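Cleavage stimulation factor 77 (Encephalitozoon cuniculi, PDB 2UY1) probably takes part in processing the 3' ends of messenger RNA precursors as an all-helical repeat protein, and may bind mRNA. Local coordinates at residues R300-E303 with L304-K307. Residues are numbered along the deposited sequence; the frame is centred on the assembly and turned at random.
Sequences RGLE and LFRK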
loop_
_atom_site.group_PDB
_atom_site.type_symbol
_atom_site.label_atom_id
_atom_site.label_comp_id
_atom_site.label_asym_id
_atom_site.label_seq_id
_atom_site.Cartn_x
_atom_site.Cartn_y
_atom_site.Cartn_z
ATOM N N ARG B 300 23.869 27.135 9.983
ATOM C CA ARG B 300 24.917 27.725 9.147
ATOM C C ARG B 300 24.495 28.028 7.713
ATOM O O ARG B 300 25.092 28.883 7.051
ATOM C CB ARG B 300 26.066 26.764 9.059
ATOM C CG ARG B 300 26.671 26.351 10.381
ATOM C CD ARG B 300 27.118 27.529 11.264
ATOM N NE ARG B 300 27.910 27.048 12.411
ATOM C CZ ARG B 300 28.290 27.810 13.436
ATOM N NH1 ARG B 300 27.943 29.090 13.485
ATOM N NH2 ARG B 300 29.014 27.300 14.418
ATOM N N GLY B 301 23.517 27.287 7.206
ATOM C CA GLY B 301 23.028 27.550 5.891
ATOM C C GLY B 301 23.567 26.569 4.882
ATOM O O GLY B 301 24.267 25.618 5.214
ATOM N N LEU B 302 23.169 26.781 3.646
ATOM C CA LEU B 302 23.379 25.799 2.609
ATOM C C LEU B 302 24.862 25.688 2.263
ATOM O O LEU B 302 25.406 24.576 2.243
ATOM C CB LEU B 302 22.504 26.144 1.406
ATOM C CG LEU B 302 21.976 25.199 0.343
ATOM C CD1 LEU B 302 21.134 24.041 0.855
ATOM C CD2 LEU B 302 21.103 26.116 -0.433
ATOM N N GLU B 303 25.563 26.802 2.033
ATOM C CA GLU B 303 26.968 26.609 1.653
ATOM C C GLU B 303 27.793 25.728 2.661
ATOM O O GLU B 303 28.545 24.936 2.222
ATOM C CB GLU B 303 27.649 27.909 1.185
ATOM C CG GLU B 303 27.071 28.467 -0.169
ATOM C CD GLU B 303 27.822 28.037 -1.465
ATOM O OE1 GLU B 303 27.891 26.823 -1.805
ATOM O OE2 GLU B 303 28.306 28.957 -2.207
ATOM N N LEU B 304 27.571 25.798 3.976
ATOM C CA LEU B 304 28.242 24.898 4.928
ATOM C C LEU B 304 27.670 23.473 5.010
ATOM O O LEU B 304 28.430 22.494 5.247
ATOM C CB LEU B 304 28.321 25.522 6.352
ATOM C CG LEU B 304 29.529 26.453 6.651
ATOM C CD1 LEU B 304 29.372 27.184 7.940
ATOM C CD2 LEU B 304 30.818 25.668 6.658
ATOM N N PHE B 305 26.337 23.343 4.836
ATOM C CA PHE B 305 25.683 22.015 4.516
ATOM C C PHE B 305 26.462 21.325 3.373
ATOM O O PHE B 305 26.827 20.176 3.454
ATOM C CB PHE B 305 24.175 22.199 4.134
ATOM C CG PHE B 305 23.537 20.984 3.490
ATOM C CD1 PHE B 305 22.895 20.028 4.261
ATOM C CD2 PHE B 305 23.580 20.814 2.130
ATOM C CE1 PHE B 305 22.347 18.897 3.690
ATOM C CE2 PHE B 305 22.998 19.708 1.513
ATOM C CZ PHE B 305 22.394 18.748 2.285
ATOM N N ARG B 306 26.726 22.105 2.341
ATOM C CA ARG B 306 27.373 21.661 1.115
ATOM C C ARG B 306 28.817 21.258 1.307
ATOM O O ARG B 306 29.282 20.258 0.760
ATOM C CB ARG B 306 27.273 22.784 0.091
ATOM C CG ARG B 306 25.980 22.671 -0.698
ATOM C CD ARG B 306 25.886 23.740 -1.687
ATOM N NE ARG B 306 24.523 23.868 -2.170
ATOM C CZ ARG B 306 24.056 24.940 -2.780
ATOM N NH1 ARG B 306 24.824 25.990 -2.944
ATOM N NH2 ARG B 306 22.817 24.961 -3.208
ATOM N N LYS B 307 29.508 22.023 2.136
ATOM C CA LYS B 307 30.868 21.694 2.548
ATOM C C LYS B 307 30.944 20.464 3.416
ATOM O O LYS B 307 31.856 19.663 3.243
ATOM C CB LYS B 307 31.485 22.878 3.283
ATOM C CG LYS B 307 32.739 22.567 4.075
ATOM C CD LYS B 307 33.476 23.868 4.346
ATOM C CE LYS B 307 34.982 23.637 4.587
ATOM N NZ LYS B 307 35.182 23.411 6.031
HETATM O O HOH W 1 26.172 28.539 4.869
#
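Leu302 O accepts the N-H of Arg306 at 2.8 Å, with the donor almost in line with the carbonyl (C=O...N angle 176°). It is the middle one of three successive alpha-helical bonds that open helix 302-311: Gly301 O leads by taking Phe305 N at 3.1 Å, and Glu303 O follows with Lys307 N. Gly301 is the first residue beyond helix 282-300 and the N-cap of helix 302-311; its positive phi with extended psi would jam a side chain against the preceding carbonyl, which suits glycine to this place. Leu304 N, at the start of the helix, is met by a water that it donates to at 3.2 Å and that in turn donates to Arg300 O, so the water bridges the end of one helix and the beginning of the next. Leu304 CD1 also lies 3.5 Å from Arg300 CB, against the aliphatic stem of the arginine. Leu302 CG sits 3.5 Å above one face of the Arg306 guanidinium, near its rim. Arg306, extended from CG to NE, carries that group back past Leu302, where Glu303 OE1 meets NH1 at its edge in a weak salt bridge of 3.4 Å. The carboxylate stands nearly perpendicular (81°) to the guanidinium plane. The stronger partner of the arginine is Glu329 of helix 319-333. Phe305, with CG anti to its backbone N (chi1 166°), turns its ring inward against Leu293, Leu297 and Tyr324, a large apolar group suited to a buried site. Glycine thus leaves one helix and caps the next in a short helix-to-helix connection, consistent with the TPR-like helical-repeat fold of the Suf family.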